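Local coordinates for VC0179-like protein (Escherichia coli, PDB 4XJ6), which probably joins GTP and ATP into the cyclic dinucleotide cyclic GMP-AMP, as a magnesium-dependent bacterial homolog of cyclic GMP-AMP synthase, at residues L60-E70 with P79-F90. Residues are numbered along the deposited sequence; the frame is centred on the assembly and turned at random.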
ATOM      1  N   LEU A  60      22.436 -33.464   5.286  1.00 48.46           N
ATOM      2  CA  LEU A  60      21.078 -33.951   5.497  1.00 42.37           C
ATOM      3  C   LEU A  60      20.448 -34.523   4.237  1.00 39.57           C
ATOM      4  O   LEU A  60      20.766 -34.109   3.124  1.00 37.85           O
ATOM      5  CB  LEU A  60      20.191 -32.824   6.029  1.00 41.50           C
ATOM      6  CG  LEU A  60      20.600 -32.148   7.338  1.00 40.18           C
ATOM      7  CD1 LEU A  60      19.608 -31.054   7.695  1.00 36.53           C
ATOM      8  CD2 LEU A  60      20.714 -33.166   8.463  1.00 40.01           C
ATOM      9  N   THR A  61      19.546 -35.480   4.428  1.00 36.71           N
ATOM     10  CA  THR A  61      18.703 -35.964   3.346  1.00 33.96           C
ATOM     11  C   THR A  61      17.569 -34.971   3.136  1.00 31.33           C
ATOM     12  O   THR A  61      17.345 -34.095   3.973  1.00 29.47           O
ATOM     13  CB  THR A  61      18.124 -37.360   3.644  1.00 30.58           C
ATOM     14  OG1 THR A  61      17.322 -37.302   4.830  1.00 30.30           O
ATOM     15  CG2 THR A  61      19.241 -38.371   3.843  1.00 31.70           C
ATOM     16  N   LEU A  62      16.860 -35.100   2.020  1.00 31.57           N
ATOM     17  CA  LEU A  62      15.716 -34.241   1.749  1.00 29.30           C
ATOM     18  C   LEU A  62      14.633 -34.472   2.793  1.00 30.54           C
ATOM     19  O   LEU A  62      13.976 -33.532   3.244  1.00 34.08           O
ATOM     20  CB  LEU A  62      15.164 -34.496   0.347  1.00 23.99           C
ATOM     21  CG  LEU A  62      13.923 -33.685  -0.040  1.00 27.08           C
ATOM     22  CD1 LEU A  62      14.199 -32.186   0.028  1.00 23.09           C
ATOM     23  CD2 LEU A  62      13.432 -34.091  -1.421  1.00 24.56           C
ATOM     24  N   GLU A  63      14.462 -35.732   3.176  1.00 27.81           N
ATOM     25  CA  GLU A  63      13.482 -36.104   4.188  1.00 29.70           C
ATOM     26  C   GLU A  63      13.817 -35.480   5.536  1.00 29.31           C
ATOM     27  O   GLU A  63      12.932 -34.990   6.231  1.00 34.93           O
ATOM     28  CB  GLU A  63      13.395 -37.629   4.315  1.00 29.82           C
ATOM     29  CG  GLU A  63      12.572 -38.127   5.501  1.00 35.75           C
ATOM     30  CD  GLU A  63      11.069 -37.955   5.322  1.00 45.29           C
ATOM     31  OE1 GLU A  63      10.640 -37.253   4.380  1.00 44.99           O
ATOM     32  OE2 GLU A  63      10.312 -38.532   6.130  1.00 51.81           O
ATOM     33  N   SER A  64      15.098 -35.494   5.895  1.00 28.19           N
ATOM     34  CA  SER A  64      15.550 -34.893   7.146  1.00 29.95           C
ATOM     35  C   SER A  64      15.290 -33.388   7.149  1.00 27.55           C
ATOM     36  O   SER A  64      14.999 -32.801   8.192  1.00 26.25           O
ATOM     37  CB  SER A  64      17.037 -35.176   7.375  1.00 33.35           C
ATOM     38  OG  SER A  64      17.256 -36.542   7.689  1.00 33.30           O
ATOM     39  N   VAL A  65      15.386 -32.774   5.972  1.00 27.51           N
ATOM     40  CA  VAL A  65      15.097 -31.352   5.814  1.00 28.00           C
ATOM     41  C   VAL A  65      13.619 -31.061   6.063  1.00 27.21           C
ATOM     42  O   VAL A  65      13.277 -30.143   6.809  1.00 24.69           O
ATOM     43  CB  VAL A  65      15.480 -30.847   4.408  1.00 25.34           C
ATOM     44  CG1 VAL A  65      14.951 -29.438   4.177  1.00 21.62           C
ATOM     45  CG2 VAL A  65      16.988 -30.891   4.223  1.00 29.40           C
ATOM     46  N   ARG A  66      12.751 -31.850   5.436  1.00 30.55           N
ATOM     47  CA  ARG A  66      11.309 -31.658   5.556  1.00 36.54           C
ATOM     48  C   ARG A  66      10.841 -31.852   6.995  1.00 33.95           C
ATOM     49  O   ARG A  66       9.980 -31.116   7.482  1.00 30.28           O
ATOM     50  CB  ARG A  66      10.560 -32.621   4.636  1.00 42.82           C
ATOM     51  CG  ARG A  66       9.103 -32.245   4.404  1.00 50.77           C
ATOM     52  CD  ARG A  66       8.357 -33.328   3.631  1.00 57.22           C
ATOM     53  NE  ARG A  66       7.143 -32.804   3.008  1.00 60.15           N
ATOM     54  CZ  ARG A  66       5.940 -32.808   3.574  1.00 61.54           C
ATOM     55  NH1 ARG A  66       5.775 -33.309   4.788  1.00 65.85           N
ATOM     56  NH2 ARG A  66       4.899 -32.308   2.922  1.00 59.78           N
ATOM     57  N   LEU A  67      11.414 -32.846   7.667  1.00 34.36           N
ATOM     58  CA  LEU A  67      11.041 -33.168   9.039  1.00 33.83           C
ATOM     59  C   LEU A  67      11.491 -32.078  10.008  1.00 32.81           C
ATOM     60  O   LEU A  67      10.817 -31.810  11.002  1.00 35.18           O
ATOM     61  CB  LEU A  67      11.631 -34.519   9.447  1.00 37.09           C
ATOM     62  CG  LEU A  67      11.116 -35.736   8.674  1.00 39.44           C
ATOM     63  CD1 LEU A  67      11.855 -36.997   9.094  1.00 37.06           C
ATOM     64  CD2 LEU A  67       9.615 -35.896   8.867  1.00 43.85           C
ATOM     65  N   LYS A  68      12.630 -31.458   9.719  1.00 31.65           N
ATOM     66  CA  LYS A  68      13.103 -30.325  10.508  1.00 33.34           C
ATOM     67  C   LYS A  68      12.194 -29.116  10.324  1.00 32.75           C
ATOM     68  O   LYS A  68      11.854 -28.427  11.287  1.00 32.47           O
ATOM     69  CB  LYS A  68      14.538 -29.960  10.128  1.00 36.90           C
ATOM     70  CG  LYS A  68      15.595 -30.831  10.776  1.00 39.64           C
ATOM     71  CD  LYS A  68      16.991 -30.407  10.348  1.00 43.58           C
ATOM     72  CE  LYS A  68      18.061 -31.221  11.059  1.00 47.34           C
ATOM     73  NZ  LYS A  68      18.117 -30.915  12.514  1.00 50.15           N
ATOM     74  N   LEU A  69      11.809 -28.863   9.077  1.00 33.02           N
ATOM     75  CA  LEU A  69      10.937 -27.741   8.748  1.00 30.38           C
ATOM     76  C   LEU A  69       9.556 -27.908   9.380  1.00 34.25           C
ATOM     77  O   LEU A  69       8.889 -26.925   9.706  1.00 31.87           O
ATOM     78  CB  LEU A  69      10.811 -27.588   7.231  1.00 24.64           C
ATOM     79  CG  LEU A  69      12.036 -27.043   6.494  1.00 24.72           C
ATOM     80  CD1 LEU A  69      11.759 -26.941   5.001  1.00 19.80           C
ATOM     81  CD2 LEU A  69      12.461 -25.689   7.064  1.00 26.69           C
ATOM     82  N   GLU A  70       9.138 -29.158   9.563  1.00 38.86           N
ATOM     83  CA  GLU A  70       7.852 -29.453  10.186  1.00 42.68           C
ATOM     84  C   GLU A  70       7.940 -29.396  11.706  1.00 40.60           C
ATOM     85  O   GLU A  70       7.035 -29.844  12.407  1.00 51.89           O
ATOM     86  CB  GLU A  70       7.342 -30.824   9.745  1.00 48.78           C
ATOM     87  CG  GLU A  70       6.662 -30.842   8.386  1.00 55.44           C
ATOM     88  CD  GLU A  70       6.314 -32.249   7.939  1.00 66.29           C
ATOM     89  OE1 GLU A  70       6.761 -33.208   8.603  1.00 70.58           O
ATOM     90  OE2 GLU A  70       5.596 -32.400   6.928  1.00 71.22           O
ATOM     91  N   PRO A  79       0.851 -29.234   2.614  1.00 30.00           N
ATOM     92  CA  PRO A  79       1.866 -30.276   2.398  1.00 30.49           C
ATOM     93  C   PRO A  79       2.776 -30.050   1.185  1.00 30.21           C
ATOM     94  O   PRO A  79       3.988 -30.244   1.299  1.00 29.06           O
ATOM     95  CB  PRO A  79       1.024 -31.538   2.201  1.00 30.20           C
ATOM     96  CG  PRO A  79      -0.193 -31.293   3.027  1.00 29.70           C
ATOM     97  CD  PRO A  79      -0.478 -29.816   2.890  1.00 29.84           C
ATOM     98  N   GLU A  80       2.209 -29.657   0.048  1.00 29.92           N
ATOM     99  CA  GLU A  80       3.015 -29.416  -1.144  1.00 32.70           C
ATOM    100  C   GLU A  80       3.993 -28.271  -0.910  1.00 29.28           C
ATOM    101  O   GLU A  80       5.138 -28.322  -1.355  1.00 32.48           O
ATOM    102  CB  GLU A  80       2.121 -29.113  -2.346  1.00 41.23           C
ATOM    103  CG  GLU A  80       2.810 -29.262  -3.697  1.00 50.14           C
ATOM    104  CD  GLU A  80       3.754 -28.117  -4.016  1.00 52.36           C
ATOM    105  OE1 GLU A  80       3.360 -26.947  -3.820  1.00 49.03           O
ATOM    106  OE2 GLU A  80       4.892 -28.392  -4.450  1.00 52.24           O
ATOM    107  N   GLU A  81       3.530 -27.244  -0.206  1.00 26.19           N
ATOM    108  CA  GLU A  81       4.350 -26.074   0.085  1.00 24.15           C
ATOM    109  C   GLU A  81       5.484 -26.408   1.047  1.00 27.75           C
ATOM    110  O   GLU A  81       6.571 -25.841   0.950  1.00 28.34           O
ATOM    111  CB  GLU A  81       3.485 -24.944   0.651  1.00 25.19           C
ATOM    112  CG  GLU A  81       2.537 -24.337  -0.373  1.00 23.77           C
ATOM    113  CD  GLU A  81       1.598 -23.308   0.227  1.00 31.21           C
ATOM    114  OE1 GLU A  81       1.274 -23.426   1.427  1.00 33.88           O
ATOM    115  OE2 GLU A  81       1.184 -22.381  -0.503  1.00 33.89           O
ATOM    116  N   ARG A  82       5.228 -27.327   1.973  1.00 27.50           N
ATOM    117  CA  ARG A  82       6.262 -27.776   2.900  1.00 25.63           C
ATOM    118  C   ARG A  82       7.307 -28.605   2.167  1.00 26.27           C
ATOM    119  O   ARG A  82       8.508 -28.477   2.417  1.00 30.25           O
ATOM    120  CB  ARG A  82       5.654 -28.590   4.042  1.00 28.26           C
ATOM    121  CG  ARG A  82       4.660 -27.820   4.880  1.00 32.84           C
ATOM    122  CD  ARG A  82       4.389 -28.525   6.203  1.00 35.03           C
ATOM    123  NE  ARG A  82       3.805 -29.851   6.020  1.00 37.53           N
ATOM    124  CZ  ARG A  82       2.499 -30.092   5.988  1.00 42.01           C
ATOM    125  NH1 ARG A  82       1.639 -29.093   6.113  1.00 44.69           N
ATOM    126  NH2 ARG A  82       2.053 -31.330   5.825  1.00 43.65           N
ATOM    127  N   ALA A  83       6.839 -29.454   1.258  1.00 23.91           N
ATOM    128  CA  ALA A  83       7.722 -30.263   0.428  1.00 24.24           C
ATOM    129  C   ALA A  83       8.532 -29.377  -0.514  1.00 28.60           C
ATOM    130  O   ALA A  83       9.717 -29.617  -0.741  1.00 29.29           O
ATOM    131  CB  ALA A  83       6.921 -31.285  -0.365  1.00 23.40           C
ATOM    132  N   ASP A  84       7.883 -28.349  -1.052  1.00 21.86           N
ATOM    133  CA  ASP A  84       8.523 -27.441  -1.995  1.00 24.23           C
ATOM    134  C   ASP A  84       9.636 -26.645  -1.321  1.00 27.32           C
ATOM    135  O   ASP A  84      10.748 -26.554  -1.844  1.00 21.88           O
ATOM    136  CB  ASP A  84       7.492 -26.492  -2.606  1.00 22.38           C
ATOM    137  CG  ASP A  84       8.026 -25.760  -3.820  1.00 33.05           C
ATOM    138  OD1 ASP A  84       9.077 -26.173  -4.358  1.00 32.86           O
ATOM    139  OD2 ASP A  84       7.384 -24.777  -4.247  1.00 36.18           O
ATOM    140  N   LEU A  85       9.329 -26.076  -0.157  1.00 24.31           N
ATOM    141  CA  LEU A  85      10.309 -25.313   0.608  1.00 26.10           C
ATOM    142  C   LEU A  85      11.457 -26.206   1.059  1.00 29.41           C
ATOM    143  O   LEU A  85      12.606 -25.769   1.127  1.00 30.61           O
ATOM    144  CB  LEU A  85       9.650 -24.650   1.820  1.00 26.19           C
ATOM    145  CG  LEU A  85      10.558 -23.719   2.626  1.00 27.14           C
ATOM    146  CD1 LEU A  85      11.145 -22.632   1.733  1.00 24.30           C
ATOM    147  CD2 LEU A  85       9.801 -23.112   3.801  1.00 25.67           C
ATOM    148  N   ALA A  86      11.132 -27.459   1.365  1.00 29.37           N
ATOM    149  CA  ALA A  86      12.140 -28.447   1.734  1.00 23.33           C
ATOM    150  C   ALA A  86      13.117 -28.651   0.586  1.00 26.00           C
ATOM    151  O   ALA A  86      14.330 -28.660   0.786  1.00 27.31           O
ATOM    152  CB  ALA A  86      11.483 -29.766   2.118  1.00 22.01           C
ATOM    153  N   ARG A  87      12.576 -28.805  -0.618  1.00 24.68           N
ATOM    154  CA  ARG A  87      13.395 -28.980  -1.811  1.00 27.63           C
ATOM    155  C   ARG A  87      14.271 -27.762  -2.076  1.00 29.63           C
ATOM    156  O   ARG A  87      15.475 -27.894  -2.292  1.00 24.70           O
ATOM    157  CB  ARG A  87      12.517 -29.262  -3.028  1.00 24.13           C
ATOM    158  CG  ARG A  87      11.855 -30.627  -3.008  1.00 31.82           C
ATOM    159  CD  ARG A  87      11.244 -30.965  -4.355  1.00 25.91           C
ATOM    160  NE  ARG A  87      10.159 -30.057  -4.713  1.00 28.12           N
ATOM    161  CZ  ARG A  87       8.885 -30.259  -4.393  1.00 29.26           C
ATOM    162  NH1 ARG A  87       8.539 -31.336  -3.702  1.00 25.63           N
ATOM    163  NH2 ARG A  87       7.956 -29.387  -4.760  1.00 27.83           N
ATOM    164  N   LEU A  88      13.657 -26.581  -2.055  1.00 25.72           N
ATOM    165  CA  LEU A  88      14.360 -25.329  -2.322  1.00 26.09           C
ATOM    166  C   LEU A  88      15.539 -25.105  -1.380  1.00 25.00           C
ATOM    167  O   LEU A  88      16.622 -24.720  -1.816  1.00 26.93           O
ATOM    168  CB  LEU A  88      13.394 -24.148  -2.218  1.00 25.17           C
ATOM    169  CG  LEU A  88      12.313 -24.075  -3.294  1.00 24.81           C
ATOM    170  CD1 LEU A  88      11.282 -23.014  -2.945  1.00 22.53           C
ATOM    171  CD2 LEU A  88      12.941 -23.796  -4.650  1.00 25.43           C
ATOM    172  N   ILE A  89      15.322 -25.337  -0.090  1.00 22.88           N
ATOM    173  CA  ILE A  89      16.382 -25.192   0.903  1.00 29.13           C
ATOM    174  C   ILE A  89      17.435 -26.280   0.705  1.00 31.51           C
ATOM    175  O   ILE A  89      18.631 -26.052   0.894  1.00 34.20           O
ATOM    176  CB  ILE A  89      15.816 -25.249   2.339  1.00 26.63           C
ATOM    177  CG1 ILE A  89      14.960 -24.015   2.620  1.00 21.49           C
ATOM    178  CG2 ILE A  89      16.930 -25.351   3.376  1.00 23.05           C
ATOM    179  CD1 ILE A  89      14.332 -24.021   3.995  1.00 27.35           C
ATOM    180  N   PHE A  90      16.977 -27.459   0.304  1.00 27.03           N
ATOM    181  CA  PHE A  90      17.860 -28.590   0.054  1.00 26.44           C
ATOM    182  C   PHE A  90      18.811 -28.322  -1.112  1.00 27.35           C
ATOM    183  O   PHE A  90      20.001 -28.631  -1.033  1.00 28.24           O
ATOM    184  CB  PHE A  90      17.029 -29.847  -0.217  1.00 27.35           C
ATOM    185  CG  PHE A  90      17.843 -31.061  -0.563  1.00 30.04           C
ATOM    186  CD1 PHE A  90      18.347 -31.885   0.430  1.00 25.20           C
ATOM    187  CD2 PHE A  90      18.084 -31.391  -1.886  1.00 29.59           C
ATOM    188  CE1 PHE A  90      19.087 -33.006   0.106  1.00 26.08           C
ATOM    189  CE2 PHE A  90      18.823 -32.505  -2.217  1.00 32.74           C
ATOM    190  CZ  PHE A  90      19.327 -33.317  -1.217  1.00 31.58           C
TER
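Ala86 is the knob at the centre of this helix pair. Its methyl sits in a hole formed by Leu62, Val65, Arg66 and Leu69, with CB 3.9 Å from Arg66 CB. The small side chain is consistent with the close backbones here: Arg66 CA and Ala86 CA are 5.1 Å apart. The axes of 62-69 and 79-90 approach to 8.8 Å, with 123° between their N-to-C directions. Leu69 forms one wall of the hole. Its CD1 rests 3.6 Å from Ala86 CA, while its CD2 meets Ile89 CD1 tip to tip at 4.0 Å. At the Phe90 end, the side chains of Leu62 and Phe90 cross at about a right angle. Leu62 CB lies over one ring face, near the rim, and Val65 CG2 touches the ring edge. Leu62 CG stands anti to the backbone N (chi1 178°), which carries CD1 to within 3.7 Å of Phe90 CB.

The polar contacts gather at the other end. The Arg66 chain runs extended from Ala86 to Ala83, where NE lies near CA and CB. Its NH2 makes a weak, bent hydrogen bond of 2.8 Å to Pro79 O. Arg82 CB lies over one face of this guanidinium. Arg82 NE forms a 3.2 Å salt bridge with Glu70 OE2, although the position of that oxygen is less certain. The carboxylate and guanidinium planes are 55° apart.

The two helices are joined by a loop and cross steeply at the periphery of the chain. Val74 of that loop touches Leu69, Arg82 and Leu85. Val65 and Leu69 pack on the long helix 24-57, and Leu85 reaches Leu155 of helix 149-166.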